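Local coordinates for suppressor of fused family protein (Neisseria gonorrhoeae, PDB 3K5J) that is of unknown function but resembles the N-terminal domain of human Suppressor of fused, which suggests a role in binding other proteins, at residues E74-E77 against H78-L82; Y125-E128 against L129-D133. All blocks are in the same frame, centred on the assembly; numbering follows the deposited sequence.

Both contacts are local, each made within one unbroken run of chain where a helix begins. Contact 1 comes first in sequence, at the loop that leaves strand 65-71 and enters helix 77-91; contact 2 follows at the short helix 127-130, which runs straight into strand 131-132. Their centres lie about 23 Å apart, on opposite sides of the chain's centre, and the nearest atoms are about 12 Å apart, so they do not touch. What they share is the mixed sheet: strand 65-71 is packed upon by side chains of both, and strand 131-132 joins the same sheet through strand 135-143. Both belong to the region related to Suppressor of fused.

Contact 1 (E74-E77 against H78-L82); sequences ETPE and HIETL
Thr75 and His78 meet across the entry to helix 77-91: methyl CG2 of Thr75 approaches the imidazole obliquely, 3.4 Å from His78 NE2, the two side chains crossing at about a right angle. Pro76 adds a looser apolar touch to Ile79, and the side chain of Glu80 folds back to the carbonyl of Pro76, its CD 3.4 Å from Pro76 O.

Two side-chain bonds join Thr75 and Glu77. A chi1 of 174° swings the Thr75 hydroxyl away from its own N; Glu77 N gives a capping bond to Thr75 OG1 at 3.1 Å, and the same hydroxyl donates to Glu77 OE1 at 2.7 Å. OE1 is met on its anti side, 16° out of the carboxylate plane. This bond fixes one carboxylate oxygen, while OE2 accepts from the backbone N of Glu110.

Backbone bonds, with one hydroxyl added, close the first turn. Glu80 N gives a nearly straight bond to Pro76 O, 3.1 Å, whereas Ile79 N reaches the same oxygen weakly. Glu77 O is gripped twice by Thr81, by N at 2.9 Å and by OG1 at 3.0 Å, the two donors arriving from opposite faces of the carbonyl plane. The OG1 bond gives this buried hydroxyl a partner inside the helix, its acceptor one turn back.

Around this helix start, His78 NE2 bonds to Ser71 OG at the end of strand 65-71, while its ring meets that of Tyr54 on strand 52-57 and its side chain rests on Ile69. Glu80 OE1 forms a salt bridge with Arg106. The first turn of helix 77-91 thus packs on strands 52-57 and 65-71 through His78, Ile79 and Leu82, with the loop carrying Val109 beside Glu77 and His78.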
loop_
_atom_site.group_PDB
_atom_site.type_symbol
_atom_site.label_atom_id
_atom_site.label_comp_id
_atom_site.label_asym_id
_atom_site.label_seq_id
_atom_site.Cartn_x
_atom_site.Cartn_y
_atom_site.Cartn_z
ATOM N N GLU A 74 -2.027 13.658 5.188
ATOM C CA GLU A 74 -1.924 12.868 6.400
ATOM C C GLU A 74 -3.286 12.419 6.819
ATOM O O GLU A 74 -4.249 13.224 6.913
ATOM C CB GLU A 74 -1.330 13.728 7.521
ATOM C CG GLU A 74 -1.078 12.989 8.788
ATOM C CD GLU A 74 -0.397 13.823 9.860
ATOM O OE1 GLU A 74 -0.535 15.067 9.829
ATOM O OE2 GLU A 74 0.291 13.206 10.714
ATOM N N THR A 75 -3.409 11.140 7.128
ATOM C CA THR A 75 -4.650 10.602 7.648
ATOM C C THR A 75 -4.423 9.251 8.321
ATOM O O THR A 75 -3.801 8.378 7.737
ATOM C CB THR A 75 -5.740 10.446 6.588
ATOM O OG1 THR A 75 -6.854 9.790 7.183
ATOM C CG2 THR A 75 -5.292 9.733 5.341
ATOM N N PRO A 76 -5.002 9.049 9.506
ATOM C CA PRO A 76 -4.910 7.764 10.158
ATOM C C PRO A 76 -5.724 6.676 9.460
ATOM O O PRO A 76 -5.605 5.482 9.796
ATOM C CB PRO A 76 -5.442 8.051 11.566
ATOM C CG PRO A 76 -6.354 9.127 11.366
ATOM C CD PRO A 76 -5.715 10.012 10.350
ATOM N N GLU A 77 -6.509 7.036 8.459
ATOM C CA GLU A 77 -7.205 6.036 7.673
ATOM C C GLU A 77 -6.249 4.942 7.176
ATOM O O GLU A 77 -6.612 3.759 7.106
ATOM C CB GLU A 77 -7.938 6.694 6.498
ATOM C CG GLU A 77 -9.145 7.536 6.943
ATOM C CD GLU A 77 -9.624 8.487 5.849
ATOM O OE1 GLU A 77 -8.835 9.387 5.467
ATOM O OE2 GLU A 77 -10.780 8.315 5.395
ATOM N N HIS A 78 -5.050 5.350 6.802
ATOM C CA HIS A 78 -4.119 4.377 6.244
ATOM C C HIS A 78 -3.531 3.426 7.279
ATOM O O HIS A 78 -3.193 2.273 6.959
ATOM C CB HIS A 78 -3.028 5.085 5.445
ATOM C CG HIS A 78 -3.589 5.947 4.357
ATOM N ND1 HIS A 78 -4.583 5.504 3.505
ATOM C CD2 HIS A 78 -3.324 7.228 4.007
ATOM C CE1 HIS A 78 -4.874 6.488 2.666
ATOM N NE2 HIS A 78 -4.137 7.547 2.954
ATOM N N ILE A 79 -3.397 3.907 8.511
ATOM C CA ILE A 79 -2.959 3.082 9.603
ATOM C C ILE A 79 -4.020 1.990 9.859
ATOM O O ILE A 79 -3.697 0.796 9.988
ATOM C CB ILE A 79 -2.701 3.907 10.899
ATOM C CG1 ILE A 79 -1.653 4.990 10.626
ATOM C CG2 ILE A 79 -2.237 3.017 12.004
ATOM C CD1 ILE A 79 -1.535 6.023 11.751
ATOM N N GLU A 80 -5.288 2.420 9.862
ATOM C CA GLU A 80 -6.417 1.531 10.091
ATOM C C GLU A 80 -6.506 0.478 8.964
ATOM O O GLU A 80 -6.689 -0.731 9.194
ATOM C CB GLU A 80 -7.714 2.377 10.145
ATOM C CG GLU A 80 -7.794 3.431 11.263
ATOM C CD GLU A 80 -8.694 4.653 10.969
ATOM O OE1 GLU A 80 -9.421 4.697 9.918
ATOM O OE2 GLU A 80 -8.636 5.607 11.821
ATOM N N THR A 81 -6.356 0.937 7.734
ATOM C CA THR A 81 -6.419 0.049 6.552
ATOM C C THR A 81 -5.327 -1.003 6.616
ATOM O O THR A 81 -5.572 -2.184 6.397
ATOM C CB THR A 81 -6.263 0.878 5.251
ATOM O OG1 THR A 81 -7.419 1.705 5.127
ATOM C CG2 THR A 81 -6.110 0.017 4.039
ATOM N N LEU A 82 -4.104 -0.576 6.956
ATOM C CA LEU A 82 -2.996 -1.519 6.964
ATOM C C LEU A 82 -3.138 -2.561 8.082
ATOM O O LEU A 82 -2.762 -3.717 7.873
ATOM C CB LEU A 82 -1.653 -0.801 7.006
ATOM C CG LEU A 82 -1.271 -0.077 5.708
ATOM C CD1 LEU A 82 -0.067 0.861 5.897
ATOM C CD2 LEU A 82 -0.994 -1.054 4.575
#

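Contact 2 (Y125-E128 against L129-D133)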
loop_
_atom_site.group_PDB
_atom_site.type_symbol
_atom_site.label_atom_id
_atom_site.label_comp_id
_atom_site.label_asym_id
_atom_site.label_seq_id
_atom_site.Cartn_x
_atom_site.Cartn_y
_atom_site.Cartn_z
ATOM N N TYR A 125 9.132 4.588 -7.018
ATOM C CA TYR A 125 10.326 4.531 -6.207
ATOM C C TYR A 125 11.460 3.633 -6.711
ATOM O O TYR A 125 12.639 3.940 -6.500
ATOM C CB TYR A 125 9.933 4.181 -4.774
ATOM C CG TYR A 125 8.945 5.153 -4.193
ATOM C CD1 TYR A 125 9.221 6.513 -4.213
ATOM C CD2 TYR A 125 7.747 4.736 -3.650
ATOM C CE1 TYR A 125 8.314 7.444 -3.723
ATOM C CE2 TYR A 125 6.836 5.650 -3.140
ATOM C CZ TYR A 125 7.124 6.997 -3.140
ATOM O OH TYR A 125 6.161 7.879 -2.645
ATOM N N GLY A 126 11.097 2.544 -7.375
ATOM C CA GLY A 126 12.105 1.670 -7.983
ATOM C C GLY A 126 12.684 0.591 -7.077
ATOM O O GLY A 126 12.253 0.380 -5.936
ATOM N N GLN A 127 13.701 -0.087 -7.605
ATOM C CA GLN A 127 14.218 -1.278 -7.025
ATOM C C GLN A 127 14.873 -1.069 -5.673
ATOM O O GLN A 127 14.867 -1.983 -4.843
ATOM C CB GLN A 127 15.226 -1.925 -7.962
ATOM C CG GLN A 127 15.618 -3.353 -7.547
ATOM C CD GLN A 127 16.674 -3.899 -8.441
ATOM O OE1 GLN A 127 17.833 -3.469 -8.378
ATOM N NE2 GLN A 127 16.283 -4.816 -9.319
ATOM N N GLU A 128 15.419 0.125 -5.423
ATOM C CA GLU A 128 16.052 0.375 -4.117
ATOM C C GLU A 128 15.043 0.272 -2.970
ATOM O O GLU A 128 15.405 -0.134 -1.867
ATOM C CB GLU A 128 16.724 1.756 -4.050
ATOM C CG GLU A 128 17.567 1.989 -2.775
ATOM C CD GLU A 128 18.231 3.346 -2.745
ATOM O OE1 GLU A 128 18.053 4.132 -3.689
ATOM O OE2 GLU A 128 18.907 3.620 -1.754
ATOM N N LEU A 129 13.791 0.629 -3.240
ATOM C CA LEU A 129 12.719 0.414 -2.281
ATOM C C LEU A 129 12.150 -1.014 -2.380
ATOM O O LEU A 129 11.884 -1.641 -1.365
ATOM C CB LEU A 129 11.614 1.434 -2.444
ATOM C CG LEU A 129 10.486 1.295 -1.394
ATOM C CD1 LEU A 129 10.971 1.617 0.040
ATOM C CD2 LEU A 129 9.251 2.198 -1.756
ATOM N N GLU A 130 12.003 -1.534 -3.598
ATOM C CA GLU A 130 11.378 -2.831 -3.847
ATOM C C GLU A 130 11.946 -3.978 -3.007
ATOM O O GLU A 130 11.177 -4.784 -2.510
ATOM C CB GLU A 130 11.481 -3.162 -5.343
ATOM C CG GLU A 130 10.709 -4.414 -5.776
ATOM C CD GLU A 130 11.172 -4.952 -7.105
ATOM O OE1 GLU A 130 12.191 -4.459 -7.647
ATOM O OE2 GLU A 130 10.471 -5.843 -7.606
ATOM N N TYR A 131 13.277 -4.096 -2.941
ATOM C CA TYR A 131 13.925 -5.219 -2.248
ATOM C C TYR A 131 14.698 -4.785 -1.046
ATOM O O TYR A 131 15.530 -3.883 -1.113
ATOM C CB TYR A 131 14.897 -5.958 -3.189
ATOM C CG TYR A 131 14.221 -6.999 -4.080
ATOM C CD1 TYR A 131 13.650 -6.684 -5.315
ATOM C CD2 TYR A 131 14.193 -8.331 -3.699
ATOM C CE1 TYR A 131 13.039 -7.664 -6.089
ATOM C CE2 TYR A 131 13.558 -9.301 -4.459
ATOM C CZ TYR A 131 12.992 -8.978 -5.668
ATOM O OH TYR A 131 12.390 -9.975 -6.436
HETATM N N MSE A 132 14.457 -5.520 0.028
HETATM C CA MSE A 132 15.284 -5.573 1.232
HETATM C C MSE A 132 15.538 -7.011 1.701
HETATM O O MSE A 132 14.636 -7.648 2.151
HETATM C CB MSE A 132 14.460 -4.968 2.362
HETATM C CG MSE A 132 15.039 -4.895 3.726
HETATM SE SE MSE A 132 13.791 -4.619 5.126
HETATM C CE MSE A 132 12.868 -6.248 5.408
ATOM N N ASP A 133 16.761 -7.517 1.661
ATOM C CA ASP A 133 16.998 -8.928 2.095
ATOM C C ASP A 133 15.770 -9.761 2.599
ATOM O O ASP A 133 15.235 -9.577 3.698
ATOM C CB ASP A 133 18.108 -9.048 3.115
ATOM C CG ASP A 133 18.644 -10.470 3.192
ATOM O OD1 ASP A 133 18.941 -11.037 2.129
ATOM O OD2 ASP A 133 18.751 -11.018 4.294
HETATM O O HOH W 1 13.598 -5.744 -9.535
#
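Tyr125 and Leu129 are brought together by their first torsions: CG of Tyr125 stands beside its backbone N (chi1 -57°), while that of Leu129 lies opposite its own (chi1 -177°). The two side chains run side by side in the same direction, and CD2 of Leu129 comes obliquely to the phenol ring, 3.5 Å from Tyr125 CD2. On another flank of the turn, Gln127 and Glu130 are both extended, and they cross at a slant with the amide and carboxylate planes 23° apart. CG of Gln127 lies 3.6 Å from Glu130 OE1, and a water joins their ends, accepting from Gln127 NE2 at 2.8 Å and donating to Glu130 OE1 at 2.7 Å. The same OE1 sits in plane at the edge of the Tyr131 ring, and Glu130 OE2 forms a salt bridge with Arg136.

Gly126 is the N-cap residue; its positive phi would press a CB against the carbonyl O of Tyr125, which accounts for a glycine there. Its carbonyl O takes a bond from Glu130 N at 3.0 Å and a weak one from Leu129 N. A longer bond, 3.3 Å from Tyr131 N to Gln127 O, closes the last turn of this very short helix just as Tyr131 leaves helical geometry for strand 131-132.

Leu129 is buried, packing on Leu12 of helix 2-15, on Trp16 just after that helix, and on Phe68 of strand 65-71, and Tyr125 meets Trp16 edge-to-face. Beyond the helix, Tyr131 and selenomethionine Met132 lie against strand 135-143, so the turn sits between helix 2-15 and the sheet, its Gln127 face outward.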